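Local structure of inositol dehydrogenase (Lactobacillus casei, 4MKX) at residues 101-113 with 126-139. The protein probably oxidises scyllo-inositol with NAD as cofactor, as an NAD-dependent sugar alcohol dehydrogenase of the Gfo/Idh/MocA family. Numbering follows the deposited sequence.
Sequences LNAGKHVFSEKPI and VIAQHANLKFQLGF
The ring of His106 stands in for a backbone carbonyl: its ND1 accepts the N-H of Lys134 at 3.0 Å, nearly straight (172°) and close to the ring plane, so the ladder of two parallel strands begins one rung early with a side chain. The strands belong to a beta-alpha-beta crossover of the Rossmann fold, in which helix 117-128 carries the chain from strand 106-109 to strand 135-137, at the edge of the sheet. Backbone bonds continue the ladder from Val107 N to Lys134 O (2.9 Å) as far as Gly138 N to Ser109 O. With CG beside its own backbone N (chi1 -59°), the His106 ring turns one face to Leu133, whose CD2 lies 4.0 Å from the ring centroid.

A second histidine, His130, joins the ends of helices 93-102 and 117-128: its ND1-H goes to Val126 O in the last turn of the latter, which fixes the ring while Leu101 CB packs over its face. Leu101 CD1 continues to Ile127 CG1 (3.7 Å), and CD2 lies against Leu133 CD1. Replacing His130 by an alanine is likely to cost Val126 O this N-H and leave a gap over Leu101 CB.

On one side of the sheet Val107 CG1 reaches the edge of the Phe135 ring, and Ile113 CD1 meets its CZ; Ile127 CD1 sits over the centre of one face, and Ala328 of helix 328-347 also packs here. On the other, Phe108, stacked on Phe85, crosses Gln136 under helix 304-319. At Gly138 no side chain crowds the Phe108 ring, whose CZ lies 3.6 Å from Gly138 CA.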
loop_
_atom_site.group_PDB
_atom_site.type_symbol
_atom_site.label_atom_id
_atom_site.label_comp_id
_atom_site.label_asym_id
_atom_site.label_seq_id
_atom_site.Cartn_x
_atom_site.Cartn_y
_atom_site.Cartn_z
ATOM N N LEU A 101 -39.572 7.205 26.384
ATOM C CA LEU A 101 -39.054 7.503 27.711
ATOM C C LEU A 101 -40.201 7.675 28.703
ATOM O O LEU A 101 -40.119 7.211 29.842
ATOM C CB LEU A 101 -38.173 8.756 27.690
ATOM C CG LEU A 101 -36.819 8.581 27.012
ATOM C CD1 LEU A 101 -36.061 9.914 27.020
ATOM C CD2 LEU A 101 -36.005 7.514 27.711
ATOM N N ASN A 102 -41.267 8.330 28.259
ATOM C CA ASN A 102 -42.438 8.540 29.114
ATOM C C ASN A 102 -43.129 7.228 29.490
ATOM O O ASN A 102 -43.774 7.130 30.535
ATOM C CB ASN A 102 -43.417 9.515 28.448
ATOM C CG ASN A 102 -42.949 10.967 28.532
ATOM O OD1 ASN A 102 -42.346 11.381 29.526
ATOM N ND2 ASN A 102 -43.227 11.745 27.487
ATOM N N ALA A 103 -42.987 6.216 28.641
ATOM C CA ALA A 103 -43.558 4.907 28.917
ATOM C C ALA A 103 -42.549 3.986 29.587
ATOM O O ALA A 103 -42.780 2.780 29.704
ATOM C CB ALA A 103 -44.086 4.290 27.664
ATOM N N GLY A 104 -41.438 4.560 30.035
ATOM C CA GLY A 104 -40.449 3.828 30.803
ATOM C C GLY A 104 -39.584 2.866 30.002
ATOM O O GLY A 104 -39.163 1.833 30.521
ATOM N N LYS A 105 -39.305 3.196 28.746
ATOM C CA LYS A 105 -38.460 2.324 27.921
ATOM C C LYS A 105 -37.098 2.957 27.666
ATOM O O LYS A 105 -36.994 4.172 27.454
ATOM C CB LYS A 105 -39.134 2.028 26.581
ATOM C CG LYS A 105 -40.592 1.603 26.688
ATOM C CD LYS A 105 -40.767 0.395 27.601
ATOM C CE LYS A 105 -42.229 -0.033 27.668
ATOM N NZ LYS A 105 -42.464 -1.113 28.675
ATOM N N HIS A 106 -36.058 2.127 27.699
ATOM C CA HIS A 106 -34.708 2.558 27.308
ATOM C C HIS A 106 -34.705 2.844 25.818
ATOM O O HIS A 106 -35.449 2.222 25.057
ATOM C CB HIS A 106 -33.697 1.462 27.633
ATOM C CG HIS A 106 -33.651 1.096 29.081
ATOM N ND1 HIS A 106 -32.916 1.806 30.003
ATOM C CD2 HIS A 106 -34.246 0.087 29.766
ATOM C CE1 HIS A 106 -33.065 1.256 31.198
ATOM N NE2 HIS A 106 -33.865 0.212 31.079
ATOM N N VAL A 107 -33.873 3.789 25.387
ATOM C CA VAL A 107 -33.954 4.255 24.013
ATOM C C VAL A 107 -32.615 4.264 23.279
ATOM O O VAL A 107 -31.648 4.866 23.748
ATOM C CB VAL A 107 -34.531 5.688 23.949
ATOM C CG1 VAL A 107 -34.500 6.204 22.510
ATOM C CG2 VAL A 107 -35.949 5.707 24.511
ATOM N N PHE A 108 -32.567 3.560 22.152
ATOM C CA PHE A 108 -31.517 3.757 21.161
ATOM C C PHE A 108 -32.149 4.506 20.000
ATOM O O PHE A 108 -33.175 4.074 19.456
ATOM C CB PHE A 108 -30.990 2.404 20.670
ATOM C CG PHE A 108 -29.955 2.511 19.567
ATOM C CD1 PHE A 108 -30.347 2.664 18.236
ATOM C CD2 PHE A 108 -28.606 2.428 19.861
ATOM C CE1 PHE A 108 -29.401 2.764 17.213
ATOM C CE2 PHE A 108 -27.649 2.518 18.842
ATOM C CZ PHE A 108 -28.058 2.685 17.517
ATOM N N SER A 109 -31.536 5.608 19.580
ATOM C CA SER A 109 -32.056 6.317 18.421
ATOM C C SER A 109 -30.982 6.448 17.367
ATOM O O SER A 109 -29.851 6.772 17.689
ATOM C CB SER A 109 -32.532 7.714 18.833
ATOM O OG SER A 109 -32.973 8.441 17.709
ATOM N N GLU A 110 -31.333 6.205 16.111
ATOM C CA GLU A 110 -30.420 6.567 15.034
ATOM C C GLU A 110 -30.219 8.069 14.958
ATOM O O GLU A 110 -31.028 8.854 15.467
ATOM C CB GLU A 110 -30.921 6.058 13.679
ATOM C CG GLU A 110 -30.423 4.664 13.339
ATOM C CD GLU A 110 -28.903 4.603 13.259
ATOM O OE1 GLU A 110 -28.261 5.645 12.995
ATOM O OE2 GLU A 110 -28.336 3.508 13.459
ATOM N N LYS A 111 -29.117 8.466 14.330
ATOM C CA LYS A 111 -28.895 9.870 14.024
ATOM C C LYS A 111 -29.843 10.332 12.922
ATOM O O LYS A 111 -30.376 9.514 12.168
ATOM C CB LYS A 111 -27.432 10.083 13.598
ATOM C CG LYS A 111 -27.022 9.368 12.293
ATOM C CD LYS A 111 -27.247 10.260 11.057
ATOM C CE LYS A 111 -27.100 9.468 9.756
ATOM N NZ LYS A 111 -27.467 10.284 8.564
ATOM N N PRO A 112 -30.083 11.651 12.830
ATOM C CA PRO A 112 -29.720 12.684 13.801
ATOM C C PRO A 112 -30.736 12.621 14.916
ATOM O O PRO A 112 -31.754 11.944 14.755
ATOM C CB PRO A 112 -29.925 13.985 13.018
ATOM C CG PRO A 112 -30.998 13.674 12.048
ATOM C CD PRO A 112 -30.829 12.202 11.689
ATOM N N ILE A 113 -30.482 13.293 16.027
ATOM C CA ILE A 113 -31.465 13.257 17.110
ATOM C C ILE A 113 -32.770 13.920 16.673
ATOM O O ILE A 113 -33.866 13.483 17.041
ATOM C CB ILE A 113 -30.900 13.882 18.410
ATOM C CG1 ILE A 113 -31.814 13.586 19.602
ATOM C CG2 ILE A 113 -30.638 15.397 18.262
ATOM C CD1 ILE A 113 -31.162 13.886 20.930
ATOM N N VAL A 126 -36.840 16.260 28.541
ATOM C CA VAL A 126 -37.509 14.981 28.795
ATOM C C VAL A 126 -36.479 13.911 29.164
ATOM O O VAL A 126 -36.664 13.154 30.113
ATOM C CB VAL A 126 -38.362 14.521 27.593
ATOM C CG1 VAL A 126 -39.000 13.170 27.879
ATOM C CG2 VAL A 126 -39.449 15.531 27.285
ATOM N N ILE A 127 -35.376 13.862 28.418
ATOM C CA ILE A 127 -34.303 12.925 28.730
ATOM C C ILE A 127 -33.754 13.127 30.144
ATOM O O ILE A 127 -33.530 12.162 30.874
ATOM C CB ILE A 127 -33.144 13.031 27.695
ATOM C CG1 ILE A 127 -33.626 12.583 26.314
ATOM C CG2 ILE A 127 -31.948 12.230 28.151
ATOM C CD1 ILE A 127 -32.612 12.877 25.194
ATOM N N ALA A 128 -33.562 14.384 30.543
ATOM C CA ALA A 128 -33.033 14.689 31.869
ATOM C C ALA A 128 -33.997 14.255 32.979
ATOM O O ALA A 128 -33.577 13.975 34.104
ATOM C CB ALA A 128 -32.729 16.174 31.984
ATOM N N GLN A 129 -35.285 14.212 32.661
ATOM C CA GLN A 129 -36.293 13.812 33.644
ATOM C C GLN A 129 -36.415 12.297 33.766
ATOM O O GLN A 129 -37.198 11.795 34.573
ATOM C CB GLN A 129 -37.650 14.426 33.306
ATOM C CG GLN A 129 -37.698 15.935 33.479
ATOM C CD GLN A 129 -39.006 16.540 33.024
ATOM O OE1 GLN A 129 -39.548 16.167 31.986
ATOM N NE2 GLN A 129 -39.520 17.486 33.799
ATOM N N HIS A 130 -35.635 11.578 32.966
ATOM C CA HIS A 130 -35.626 10.121 33.002
ATOM C C HIS A 130 -34.195 9.610 33.085
ATOM O O HIS A 130 -33.767 8.786 32.273
ATOM C CB HIS A 130 -36.317 9.551 31.760
ATOM C CG HIS A 130 -37.795 9.778 31.727
ATOM N ND1 HIS A 130 -38.368 10.875 31.117
ATOM C CD2 HIS A 130 -38.823 9.042 32.215
ATOM C CE1 HIS A 130 -39.680 10.810 31.239
ATOM N NE2 HIS A 130 -39.984 9.705 31.897
ATOM N N ALA A 131 -33.457 10.092 34.079
ATOM C CA ALA A 131 -32.036 9.788 34.198
ATOM C C ALA A 131 -31.757 8.309 34.471
ATOM O O ALA A 131 -30.635 7.831 34.272
ATOM C CB ALA A 131 -31.400 10.661 35.273
ATOM N N ASN A 132 -32.780 7.590 34.920
ATOM C CA ASN A 132 -32.650 6.164 35.202
ATOM C C ASN A 132 -32.795 5.287 33.955
ATOM O O ASN A 132 -32.646 4.064 34.024
ATOM C CB ASN A 132 -33.657 5.733 36.279
ATOM C CG ASN A 132 -35.107 5.848 35.818
ATOM O OD1 ASN A 132 -35.489 6.798 35.132
ATOM N ND2 ASN A 132 -35.923 4.877 36.206
ATOM N N LEU A 133 -33.102 5.909 32.819
ATOM C CA LEU A 133 -33.225 5.174 31.569
ATOM C C LEU A 133 -32.038 5.494 30.673
ATOM O O LEU A 133 -31.555 6.625 30.654
ATOM C CB LEU A 133 -34.529 5.520 30.858
ATOM C CG LEU A 133 -35.792 5.188 31.657
ATOM C CD1 LEU A 133 -37.029 5.762 30.985
ATOM C CD2 LEU A 133 -35.922 3.682 31.810
ATOM N N LYS A 134 -31.564 4.484 29.955
ATOM C CA LYS A 134 -30.460 4.659 29.028
ATOM C C LYS A 134 -30.931 5.374 27.773
ATOM O O LYS A 134 -32.008 5.078 27.251
ATOM C CB LYS A 134 -29.887 3.289 28.651
ATOM C CG LYS A 134 -29.333 2.509 29.831
ATOM C CD LYS A 134 -28.317 3.335 30.598
ATOM C CE LYS A 134 -27.921 2.652 31.894
ATOM N NZ LYS A 134 -27.264 3.599 32.840
ATOM N N PHE A 135 -30.118 6.303 27.270
ATOM C CA PHE A 135 -30.392 6.912 25.973
ATOM C C PHE A 135 -29.101 6.893 25.167
ATOM O O PHE A 135 -28.063 7.331 25.657
ATOM C CB PHE A 135 -30.889 8.357 26.115
ATOM C CG PHE A 135 -30.968 9.086 24.812
ATOM C CD1 PHE A 135 -32.020 8.859 23.937
ATOM C CD2 PHE A 135 -29.968 9.976 24.448
ATOM C CE1 PHE A 135 -32.077 9.512 22.711
ATOM C CE2 PHE A 135 -30.013 10.631 23.232
ATOM C CZ PHE A 135 -31.074 10.408 22.365
ATOM N N GLN A 136 -29.170 6.372 23.943
ATOM C CA GLN A 136 -27.978 6.223 23.116
ATOM C C GLN A 136 -28.267 6.622 21.679
ATOM O O GLN A 136 -29.261 6.184 21.088
ATOM C CB GLN A 136 -27.480 4.769 23.183
ATOM C CG GLN A 136 -26.138 4.528 22.493
ATOM C CD GLN A 136 -25.603 3.135 22.750
ATOM O OE1 GLN A 136 -25.828 2.554 23.812
ATOM N NE2 GLN A 136 -24.900 2.581 21.769
ATOM N N LEU A 137 -27.384 7.449 21.108
ATOM C CA LEU A 137 -27.484 7.840 19.705
ATOM C C LEU A 137 -26.575 6.988 18.830
ATOM O O LEU A 137 -25.471 6.650 19.246
ATOM C CB LEU A 137 -27.092 9.306 19.545
ATOM C CG LEU A 137 -28.213 10.241 19.961
ATOM C CD1 LEU A 137 -27.658 11.636 20.222
ATOM C CD2 LEU A 137 -29.255 10.264 18.860
ATOM N N GLY A 138 -27.035 6.667 17.620
ATOM C CA GLY A 138 -26.308 5.750 16.743
ATOM C C GLY A 138 -25.081 6.288 16.015
ATOM O O GLY A 138 -24.955 6.123 14.800
ATOM N N PHE A 139 -24.165 6.917 16.741
ATOM C CA PHE A 139 -22.892 7.321 16.135
ATOM C C PHE A 139 -21.946 6.117 16.094
ATOM O O PHE A 139 -21.063 5.965 16.947
ATOM C CB PHE A 139 -22.285 8.495 16.912
ATOM C CG PHE A 139 -23.036 9.789 16.728
ATOM C CD1 PHE A 139 -23.325 10.254 15.457
ATOM C CD2 PHE A 139 -23.484 10.516 17.827
ATOM C CE1 PHE A 139 -24.028 11.441 15.272
ATOM C CE2 PHE A 139 -24.186 11.703 17.652
ATOM C CZ PHE A 139 -24.458 12.163 16.371
#